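Local coordinates for protein putative polysaccharide binding proteins (DUF1812) (Bacteroides thetaiotaomicron VPI-5482, PDB 3GF8) that is of unknown function but, as an outer-membrane lipoprotein of the FimB/Mfa2 family, probably takes part in fimbrial assembly, at residues L16-K21 and E141-I146; N117-T122 and R196-E201; I151-F156 and Y209-T214. One frame throughout, in Å; residues are numbered along the deposited sequence.

In the fold
The three contacts spread along an elongated, mostly β chain. Interactions 1 and 3 both use the long strand 139-158, one near its start and the other near its end; their centres are about 31 Å apart, on opposite sides of the chain's centre. This strand, interrupted by a bulge or short loop, thus connects the two sides on which interactions 1 and 3 lie. Interaction 2 lies about 30 Å from interaction 1 but only about 8 Å from interaction 3, centre to centre, and touches it where strands 199-201 and 209-214 pair. Along the chain, interaction 1 closes before interaction 3 opens, whereas interaction 2 alternates its segments with those of both. All six segments lie within the region shared with the Mfa1/Mfa2 anchor proteins.

Interaction 1: L16-K21 and E141-I146; sequences LSVKFK and ETINLI
A parallel β-strand pair joins Val18, Lys19, Phe20 and Lys21 in register to Glu141, Thr142, Ile143 and Asn144, setting the N-terminal strand 16-21 beside the start of the long strand 139-158 in this transthyretin-clan protein. Five backbone N-H...O bonds hold the pair. Lys19 binds two residues of the partner strand, its N giving to Glu141 O (2.7 Å) and its O taking from Ile143 N; Lys21 does the same one step on, with Ile143 O and Leu145 N, and Glu141 N reaches Ser17 O.

On one face, Phe20 and Ile143 run alongside each other in the same direction, with Phe20 CD2 3.6 Å from Ile143 CB. Val18 CG1 sits 3.8 Å above the plane of the Phe20 ring, toward its rim, and also meets Ile143 CG1 at 3.7 Å. Phe79 of strand 75-83 packs on both Val18 and Ile143.

The other face is polar. Lys21 lays CG against Thr142 CG2 (3.8 Å), and its chain turns at the end (chi4 66°), bringing NZ round to Asn144. Asn144 ND2 is held by Glu127, while Lys21 NZ also makes a salt bridge to Asp23. Lys21 NZ approaches Asn144 OD1 at 2.7 Å from above the amide plane, 48° out of it.

Interaction 2: N117-T122 and R196-E201; sequences NKRMET and RPYYME
The backbones of Asn117 and Arg196 come together just past the parallel strands 115-116 and 193-195, with their CA atoms 4.8 Å apart, and the two segments share CA-H...O contacts here in place of conventional hydrogen bonds. Asn117 CA directs its hydrogen at Arg196 O over 3.6 Å, and a second, more bent contact runs from Tyr198 CA to Asn117 O. Next door, Tyr198 and Tyr199 both face Asp211 of strand 209-214 in a classic β bulge.

Tyr198 carries the side-chain contact. Its CB points toward the 117-122 loop and lies 3.4 Å from Asn117 O; CG is placed between the backbone N and the carbonyl carbon (chi1 61°). The ring lies against Arg119, whose CB sits over its very centre, 3.6 Å from the centroid and 3° off the normal, a textbook CH-π contact. The arginine chain then continues across the face toward the phenol end, where Arg119 CD is 3.6 Å from Tyr198 OH. The guanidinium is turned well away from parallel, its plane 58° from the ring. Arg119 and Tyr198 also touch crystal neighbours, which may influence their exact poses at this exposed surface.

The side chain of Asn213, on strand 209-214, holds the loop from beside the contact. The hydroxyl of Tyr198 reaches the side chain of Ile151. Arg196 sends its guanidinium elsewhere, NE bonding Ser194 OG.

The attraction between these segments, built from an aliphatic chain against an aromatic face and from weak CH...O contacts, therefore probably rests more on dispersion than on charge.

Interaction 3: I151-F156 and Y209-T214; sequences IVRFGF and YVDMNT
Two antiparallel β-strands meet here, with Val152 opposite Met212 and Phe154 opposite Val210 as hydrogen-bonded pairs, while Ile151-Asn213 and Arg153-Asp211 are the non-hydrogen-bonded ones. Val152 N gives to Met212 O at 2.9 Å and Val152 O takes Met212 N in return; Phe154 N and O exchange the same two bonds with Val210. The other edge of 151-156 is also used: the backbones of Ile151, Arg153 and Gly155 bond to Ser265, Tyr267 and Ile269, on and just before the parallel strand 266-273, so this strand lies inside the sheet. Strand 199-201 pairs with the outer edge of 209-214.

Arg153 is gripped by a carboxylate and an aromatic ring. Its NE donates to the syn lone pair of Asp211 OD1 at 2.8 Å, with the oxygen tilted 30° from the guanidinium plane, and NH2 adds a weak bond to Asp211 OD2 (3.1 Å). The bend at chi3 (-54°) sets NE on this course. Meanwhile the guanidinium lies flat on Tyr209, planes 8° apart and centres 3.8 Å apart, with Arg153 CZ over the ring in a cation-pi contact and the methylene CD adding a CH-π touch. The aspartate would partly offset the arginine's charge.

Asn213 satisfies its amide outside the pair, OD1 taking Met120 N and ND2 giving to Lys118 O.

The opposite face is apolar. Val152 CG2 rests 3.9 Å from Met212 CB, Phe154 CB 4.0 Å from Val210 CG2, and Ile174 of strand 170-176 packs on Val152, Phe154 and Met212. The selenium of selenomethionine Met212 lies in plane at the edge of the Phe154 ring, 3.8 Å from Phe154 CD2, a Met-aromatic contact.

Interaction 1: L16-K21 and E141-I146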
loop_
_atom_site.group_PDB
_atom_site.type_symbol
_atom_site.label_atom_id
_atom_site.label_comp_id
_atom_site.label_asym_id
_atom_site.label_seq_id
_atom_site.Cartn_x
_atom_site.Cartn_y
_atom_site.Cartn_z
ATOM N N LEU A 16 13.800 21.757 16.893
ATOM C CA LEU A 16 13.968 20.676 15.950
ATOM C C LEU A 16 12.607 20.456 15.330
ATOM O O LEU A 16 11.640 20.234 16.056
ATOM C CB LEU A 16 14.405 19.436 16.692
ATOM C CG LEU A 16 14.612 18.116 15.948
ATOM C CD1 LEU A 16 15.695 18.250 14.936
ATOM C CD2 LEU A 16 14.993 17.047 16.990
ATOM N N SER A 17 12.518 20.547 14.009
ATOM C CA SER A 17 11.250 20.362 13.272
ATOM C C SER A 17 11.337 19.198 12.327
ATOM O O SER A 17 12.422 18.860 11.874
ATOM C CB SER A 17 10.954 21.587 12.431
ATOM O OG SER A 17 10.458 22.597 13.267
ATOM N N VAL A 18 10.191 18.604 11.992
ATOM C CA VAL A 18 10.146 17.496 11.048
ATOM C C VAL A 18 9.247 17.885 9.911
ATOM O O VAL A 18 8.151 18.365 10.122
ATOM C CB VAL A 18 9.669 16.165 11.689
ATOM C CG1 VAL A 18 9.542 15.080 10.625
ATOM C CG2 VAL A 18 10.621 15.728 12.790
ATOM N N LYS A 19 9.761 17.739 8.697
ATOM C CA LYS A 19 8.997 17.923 7.487
ATOM C C LYS A 19 8.692 16.525 6.968
ATOM O O LYS A 19 9.586 15.674 6.930
ATOM C CB LYS A 19 9.849 18.685 6.478
ATOM C CG LYS A 19 9.231 18.888 5.092
ATOM C CD LYS A 19 9.990 19.957 4.316
ATOM C CE LYS A 19 9.251 20.416 3.045
ATOM N NZ LYS A 19 9.058 19.288 2.100
ATOM N N PHE A 20 7.435 16.276 6.602
ATOM C CA PHE A 20 7.061 15.007 5.962
ATOM C C PHE A 20 6.852 15.238 4.484
ATOM O O PHE A 20 6.205 16.223 4.079
ATOM C CB PHE A 20 5.767 14.459 6.549
ATOM C CG PHE A 20 5.845 14.164 8.016
ATOM C CD1 PHE A 20 5.642 15.175 8.953
ATOM C CD2 PHE A 20 6.150 12.893 8.456
ATOM C CE1 PHE A 20 5.707 14.892 10.307
ATOM C CE2 PHE A 20 6.234 12.620 9.795
ATOM C CZ PHE A 20 6.010 13.628 10.720
ATOM N N LYS A 21 7.391 14.355 3.649
ATOM C CA LYS A 21 7.084 14.477 2.200
ATOM C C LYS A 21 6.567 13.181 1.637
ATOM O O LYS A 21 6.937 12.113 2.124
ATOM C CB LYS A 21 8.292 14.976 1.408
ATOM C CG LYS A 21 9.555 14.072 1.384
ATOM C CD LYS A 21 10.613 14.686 0.438
ATOM C CE LYS A 21 11.803 13.824 0.219
ATOM N NZ LYS A 21 11.431 12.617 -0.506
ATOM N N GLU A 141 14.347 18.100 10.118
ATOM C CA GLU A 141 14.580 16.802 9.493
ATOM C C GLU A 141 13.435 16.500 8.507
ATOM O O GLU A 141 12.336 17.055 8.612
ATOM C CB GLU A 141 14.664 15.706 10.546
ATOM C CG GLU A 141 15.659 15.984 11.671
ATOM C CD GLU A 141 17.108 15.911 11.220
ATOM O OE1 GLU A 141 17.414 15.172 10.247
ATOM O OE2 GLU A 141 17.932 16.594 11.855
ATOM N N THR A 142 13.688 15.623 7.557
ATOM C CA THR A 142 12.653 15.224 6.601
ATOM C C THR A 142 12.327 13.729 6.674
ATOM O O THR A 142 13.221 12.866 6.518
ATOM C CB THR A 142 13.084 15.520 5.148
ATOM O OG1 THR A 142 13.498 16.881 5.032
ATOM C CG2 THR A 142 11.929 15.242 4.176
ATOM N N ILE A 143 11.055 13.422 6.862
ATOM C CA ILE A 143 10.579 12.038 6.747
ATOM C C ILE A 143 10.053 11.770 5.334
ATOM O O ILE A 143 9.250 12.515 4.796
ATOM C CB ILE A 143 9.524 11.682 7.795
ATOM C CG1 ILE A 143 10.159 11.722 9.197
ATOM C CG2 ILE A 143 9.017 10.248 7.562
ATOM C CD1 ILE A 143 11.131 10.476 9.463
ATOM N N ASN A 144 10.564 10.704 4.731
ATOM C CA ASN A 144 10.125 10.286 3.414
ATOM C C ASN A 144 9.062 9.172 3.480
ATOM O O ASN A 144 9.305 8.126 4.067
ATOM C CB ASN A 144 11.301 9.810 2.581
ATOM C CG ASN A 144 10.902 9.529 1.178
ATOM O OD1 ASN A 144 10.360 10.389 0.504
ATOM N ND2 ASN A 144 11.100 8.298 0.746
ATOM N N LEU A 145 7.917 9.422 2.844
ATOM C CA LEU A 145 6.739 8.549 2.954
ATOM C C LEU A 145 6.550 7.688 1.725
ATOM O O LEU A 145 6.623 8.186 0.575
ATOM C CB LEU A 145 5.456 9.370 3.161
ATOM C CG LEU A 145 5.395 10.088 4.493
ATOM C CD1 LEU A 145 4.111 10.992 4.595
ATOM C CD2 LEU A 145 5.500 9.056 5.588
ATOM N N ILE A 146 6.262 6.419 1.990
ATOM C CA ILE A 146 6.030 5.400 0.974
ATOM C C ILE A 146 4.639 4.808 1.166
ATOM O O ILE A 146 4.299 4.336 2.269
ATOM C CB ILE A 146 7.088 4.281 1.132
ATOM C CG1 ILE A 146 8.495 4.848 0.837
ATOM C CG2 ILE A 146 6.777 3.076 0.221
ATOM C CD1 ILE A 146 9.546 3.875 1.055
#

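Interaction 2: N117-T122 and R196-E201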
loop_
_atom_site.group_PDB
_atom_site.type_symbol
_atom_site.label_atom_id
_atom_site.label_comp_id
_atom_site.label_asym_id
_atom_site.label_seq_id
_atom_site.Cartn_x
_atom_site.Cartn_y
_atom_site.Cartn_z
ATOM N N ASN A 117 -12.716 -6.966 3.438
ATOM C CA ASN A 117 -13.553 -6.448 2.358
ATOM C C ASN A 117 -13.933 -5.002 2.558
ATOM O O ASN A 117 -14.967 -4.568 2.077
ATOM C CB ASN A 117 -14.818 -7.321 2.133
ATOM C CG ASN A 117 -15.636 -7.517 3.395
ATOM O OD1 ASN A 117 -15.421 -6.850 4.414
ATOM N ND2 ASN A 117 -16.582 -8.447 3.337
ATOM N N LYS A 118 -13.117 -4.262 3.287
ATOM C CA LYS A 118 -13.362 -2.849 3.496
ATOM C C LYS A 118 -12.326 -2.038 2.709
ATOM O O LYS A 118 -11.248 -2.541 2.394
ATOM C CB LYS A 118 -13.270 -2.506 4.987
ATOM C CG LYS A 118 -11.844 -2.406 5.499
ATOM C CD LYS A 118 -11.743 -2.116 7.025
ATOM C CE LYS A 118 -11.405 -3.368 7.844
ATOM N NZ LYS A 118 -11.045 -3.072 9.304
ATOM N N ARG A 119 -12.629 -0.785 2.407
ATOM C CA ARG A 119 -11.600 0.078 1.871
ATOM C C ARG A 119 -10.813 0.638 3.038
ATOM O O ARG A 119 -11.355 1.374 3.796
ATOM C CB ARG A 119 -12.152 1.211 1.000
ATOM C CG ARG A 119 -11.000 2.066 0.428
ATOM C CD ARG A 119 -11.489 3.028 -0.591
ATOM N NE ARG A 119 -12.412 3.983 0.012
ATOM C CZ ARG A 119 -13.222 4.816 -0.654
ATOM N NH1 ARG A 119 -13.256 4.851 -1.986
ATOM N NH2 ARG A 119 -14.008 5.630 0.036
HETATM N N MSE A 120 -9.546 0.255 3.208
HETATM C CA MSE A 120 -8.737 0.797 4.302
HETATM C C MSE A 120 -8.379 2.262 4.081
HETATM O O MSE A 120 -8.097 2.660 2.962
HETATM C CB MSE A 120 -7.429 0.055 4.438
HETATM C CG MSE A 120 -7.543 -1.208 5.151
HETATM SE SE MSE A 120 -7.588 -2.591 3.862
HETATM C CE MSE A 120 -5.764 -2.718 3.710
ATOM N N GLU A 121 -8.342 3.042 5.155
ATOM C CA GLU A 121 -7.704 4.362 5.104
ATOM C C GLU A 121 -6.236 4.177 4.691
ATOM O O GLU A 121 -5.542 3.192 5.110
ATOM C CB GLU A 121 -7.844 5.106 6.439
ATOM C CG GLU A 121 -6.976 4.592 7.591
ATOM C CD GLU A 121 -7.552 3.422 8.379
ATOM O OE1 GLU A 121 -8.524 2.794 7.942
ATOM O OE2 GLU A 121 -7.017 3.124 9.474
ATOM N N THR A 122 -5.795 5.072 3.816
ATOM C CA THR A 122 -4.522 4.940 3.145
ATOM C C THR A 122 -3.411 5.069 4.165
ATOM O O THR A 122 -3.465 5.931 5.073
ATOM C CB THR A 122 -4.361 5.974 2.037
ATOM O OG1 THR A 122 -5.333 5.692 1.036
ATOM C CG2 THR A 122 -2.940 5.937 1.414
ATOM N N ARG A 196 -11.172 -8.892 -0.671
ATOM C CA ARG A 196 -12.318 -9.018 -1.559
ATOM C C ARG A 196 -12.936 -7.685 -1.837
ATOM O O ARG A 196 -12.679 -6.768 -1.109
ATOM C CB ARG A 196 -13.357 -9.896 -0.892
ATOM C CG ARG A 196 -12.803 -11.257 -0.673
ATOM C CD ARG A 196 -13.793 -12.235 -0.125
ATOM N NE ARG A 196 -13.074 -13.478 0.090
ATOM C CZ ARG A 196 -13.637 -14.632 0.408
ATOM N NH1 ARG A 196 -14.937 -14.716 0.511
ATOM N NH2 ARG A 196 -12.893 -15.722 0.587
ATOM N N PRO A 197 -13.769 -7.582 -2.877
ATOM C CA PRO A 197 -14.254 -6.253 -3.262
ATOM C C PRO A 197 -14.944 -5.477 -2.159
ATOM O O PRO A 197 -15.711 -6.041 -1.392
ATOM C CB PRO A 197 -15.222 -6.548 -4.395
ATOM C CG PRO A 197 -14.644 -7.804 -5.033
ATOM C CD PRO A 197 -14.141 -8.610 -3.871
ATOM N N TYR A 198 -14.646 -4.189 -2.069
ATOM C CA TYR A 198 -15.437 -3.315 -1.241
ATOM C C TYR A 198 -16.506 -2.606 -2.062
ATOM O O TYR A 198 -17.426 -2.026 -1.503
ATOM C CB TYR A 198 -14.548 -2.354 -0.424
ATOM C CG TYR A 198 -13.686 -1.435 -1.249
ATOM C CD1 TYR A 198 -14.232 -0.310 -1.840
ATOM C CD2 TYR A 198 -12.335 -1.700 -1.454
ATOM C CE1 TYR A 198 -13.464 0.542 -2.620
ATOM C CE2 TYR A 198 -11.560 -0.860 -2.217
ATOM C CZ TYR A 198 -12.132 0.277 -2.792
ATOM O OH TYR A 198 -11.404 1.132 -3.595
ATOM N N TYR A 199 -16.403 -2.656 -3.386
ATOM C CA TYR A 199 -17.437 -2.056 -4.257
ATOM C C TYR A 199 -17.462 -2.778 -5.570
ATOM O O TYR A 199 -16.436 -3.235 -6.035
ATOM C CB TYR A 199 -17.158 -0.593 -4.497
ATOM C CG TYR A 199 -18.114 0.052 -5.438
ATOM C CD1 TYR A 199 -19.332 0.528 -4.992
ATOM C CD2 TYR A 199 -17.782 0.236 -6.780
ATOM C CE1 TYR A 199 -20.201 1.093 -5.838
ATOM C CE2 TYR A 199 -18.642 0.834 -7.634
ATOM C CZ TYR A 199 -19.859 1.260 -7.142
ATOM O OH TYR A 199 -20.740 1.851 -7.956
HETATM N N MSE A 200 -18.649 -2.920 -6.131
HETATM C CA MSE A 200 -18.848 -3.661 -7.358
HETATM C C MSE A 200 -19.864 -2.865 -8.149
HETATM O O MSE A 200 -20.758 -2.253 -7.565
HETATM C CB MSE A 200 -19.363 -5.076 -7.052
HETATM C CG MSE A 200 -18.355 -5.969 -6.308
HETATM SE SE MSE A 200 -19.137 -7.536 -5.441
HETATM C CE MSE A 200 -20.543 -6.528 -4.501
ATOM N N GLU A 201 -19.721 -2.872 -9.451
ATOM C CA GLU A 201 -20.627 -2.142 -10.292
ATOM C C GLU A 201 -20.763 -2.886 -11.608
ATOM O O GLU A 201 -19.776 -3.111 -12.254
ATOM C CB GLU A 201 -20.041 -0.766 -10.534
ATOM C CG GLU A 201 -20.613 -0.125 -11.768
ATOM C CD GLU A 201 -20.748 1.364 -11.667
ATOM O OE1 GLU A 201 -20.355 1.987 -10.641
ATOM O OE2 GLU A 201 -21.281 1.906 -12.645
#

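Interaction 3: I151-F156 and Y209-T214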
loop_
_atom_site.group_PDB
_atom_site.type_symbol
_atom_site.label_atom_id
_atom_site.label_comp_id
_atom_site.label_asym_id
_atom_site.label_seq_id
_atom_site.Cartn_x
_atom_site.Cartn_y
_atom_site.Cartn_z
ATOM N N ILE A 151 -4.830 0.275 -4.279
ATOM C CA ILE A 151 -6.195 0.197 -4.720
ATOM C C ILE A 151 -6.154 -0.322 -6.150
ATOM O O ILE A 151 -5.306 0.093 -6.950
ATOM C CB ILE A 151 -6.870 1.556 -4.581
ATOM C CG1 ILE A 151 -6.957 1.905 -3.077
ATOM C CG2 ILE A 151 -8.249 1.520 -5.234
ATOM C CD1 ILE A 151 -7.595 3.187 -2.766
ATOM N N VAL A 152 -7.023 -1.273 -6.458
ATOM C CA VAL A 152 -7.053 -1.853 -7.807
ATOM C C VAL A 152 -8.495 -1.950 -8.276
ATOM O O VAL A 152 -9.359 -2.411 -7.530
ATOM C CB VAL A 152 -6.386 -3.236 -7.901
ATOM C CG1 VAL A 152 -5.126 -3.294 -7.095
ATOM C CG2 VAL A 152 -7.309 -4.285 -7.444
ATOM N N ARG A 153 -8.754 -1.466 -9.490
ATOM C CA ARG A 153 -10.044 -1.626 -10.129
ATOM C C ARG A 153 -9.893 -2.664 -11.224
ATOM O O ARG A 153 -9.131 -2.458 -12.178
ATOM C CB ARG A 153 -10.504 -0.322 -10.728
ATOM C CG ARG A 153 -11.767 -0.495 -11.583
ATOM C CD ARG A 153 -12.426 0.840 -11.885
ATOM N NE ARG A 153 -12.677 1.555 -10.648
ATOM C CZ ARG A 153 -13.361 2.680 -10.559
ATOM N NH1 ARG A 153 -13.907 3.227 -11.641
ATOM N NH2 ARG A 153 -13.518 3.244 -9.372
ATOM N N PHE A 154 -10.585 -3.793 -11.078
ATOM C CA PHE A 154 -10.517 -4.849 -12.069
ATOM C C PHE A 154 -11.773 -4.901 -12.928
ATOM O O PHE A 154 -12.878 -4.836 -12.423
ATOM C CB PHE A 154 -10.320 -6.204 -11.434
ATOM C CG PHE A 154 -8.988 -6.402 -10.776
ATOM C CD1 PHE A 154 -7.821 -6.243 -11.478
ATOM C CD2 PHE A 154 -8.903 -6.826 -9.470
ATOM C CE1 PHE A 154 -6.598 -6.480 -10.881
ATOM C CE2 PHE A 154 -7.667 -7.069 -8.871
ATOM C CZ PHE A 154 -6.529 -6.898 -9.579
ATOM N N GLY A 155 -11.563 -5.009 -14.240
ATOM C CA GLY A 155 -12.605 -5.306 -15.205
ATOM C C GLY A 155 -12.290 -6.610 -15.921
ATOM O O GLY A 155 -11.126 -6.962 -16.153
ATOM N N PHE A 156 -13.325 -7.359 -16.263
ATOM C CA PHE A 156 -13.132 -8.612 -16.940
ATOM C C PHE A 156 -14.076 -8.629 -18.120
ATOM O O PHE A 156 -15.274 -8.548 -17.928
ATOM C CB PHE A 156 -13.417 -9.785 -15.980
ATOM C CG PHE A 156 -12.595 -9.743 -14.731
ATOM C CD1 PHE A 156 -13.014 -9.017 -13.650
ATOM C CD2 PHE A 156 -11.389 -10.415 -14.660
ATOM C CE1 PHE A 156 -12.232 -8.943 -12.516
ATOM C CE2 PHE A 156 -10.604 -10.344 -13.531
ATOM C CZ PHE A 156 -11.018 -9.620 -12.463
ATOM N N TYR A 209 -17.109 -3.283 -13.140
ATOM C CA TYR A 209 -15.843 -3.490 -12.474
ATOM C C TYR A 209 -16.014 -3.836 -10.973
ATOM O O TYR A 209 -17.078 -3.652 -10.430
ATOM C CB TYR A 209 -14.998 -2.233 -12.663
ATOM C CG TYR A 209 -15.559 -0.968 -12.016
ATOM C CD1 TYR A 209 -15.285 -0.660 -10.682
ATOM C CD2 TYR A 209 -16.332 -0.072 -12.743
ATOM C CE1 TYR A 209 -15.786 0.498 -10.085
ATOM C CE2 TYR A 209 -16.842 1.095 -12.152
ATOM C CZ TYR A 209 -16.557 1.368 -10.831
ATOM O OH TYR A 209 -17.027 2.502 -10.256
ATOM N N VAL A 210 -14.959 -4.328 -10.323
ATOM C CA VAL A 210 -14.905 -4.444 -8.853
ATOM C C VAL A 210 -13.760 -3.607 -8.338
ATOM O O VAL A 210 -12.688 -3.579 -8.952
ATOM C CB VAL A 210 -14.682 -5.914 -8.380
ATOM C CG1 VAL A 210 -15.876 -6.798 -8.726
ATOM C CG2 VAL A 210 -13.475 -6.501 -8.978
ATOM N N ASP A 211 -13.959 -2.913 -7.222
ATOM C CA ASP A 211 -12.866 -2.204 -6.585
ATOM C C ASP A 211 -12.455 -2.953 -5.370
ATOM O O ASP A 211 -13.291 -3.268 -4.510
ATOM C CB ASP A 211 -13.242 -0.801 -6.125
ATOM C CG ASP A 211 -13.382 0.186 -7.269
ATOM O OD1 ASP A 211 -12.901 -0.119 -8.373
ATOM O OD2 ASP A 211 -13.983 1.278 -7.051
HETATM N N MSE A 212 -11.150 -3.177 -5.283
HETATM C CA MSE A 212 -10.504 -3.899 -4.190
HETATM C C MSE A 212 -9.336 -3.105 -3.669
HETATM O O MSE A 212 -8.825 -2.221 -4.360
HETATM C CB MSE A 212 -9.949 -5.200 -4.756
HETATM C CG MSE A 212 -11.018 -5.960 -5.560
HETATM SE SE MSE A 212 -10.464 -7.722 -6.167
HETATM C CE MSE A 212 -10.423 -8.607 -4.570
ATOM N N ASN A 213 -8.856 -3.452 -2.484
ATOM C CA ASN A 213 -7.546 -2.964 -2.042
ATOM C C ASN A 213 -6.710 -3.987 -1.266
ATOM O O ASN A 213 -7.224 -4.919 -0.700
ATOM C CB ASN A 213 -7.604 -1.602 -1.302
ATOM C CG ASN A 213 -8.466 -1.584 -0.034
ATOM O OD1 ASN A 213 -8.583 -0.524 0.614
ATOM N ND2 ASN A 213 -9.101 -2.685 0.300
ATOM N N THR A 214 -5.403 -3.805 -1.257
ATOM C CA THR A 214 -4.582 -4.702 -0.476
ATOM C C THR A 214 -3.451 -3.925 0.168
ATOM O O THR A 214 -3.322 -2.722 -0.023
ATOM C CB THR A 214 -4.031 -5.875 -1.340
ATOM O OG1 THR A 214 -3.407 -6.836 -0.482
ATOM C CG2 THR A 214 -3.034 -5.356 -2.412
#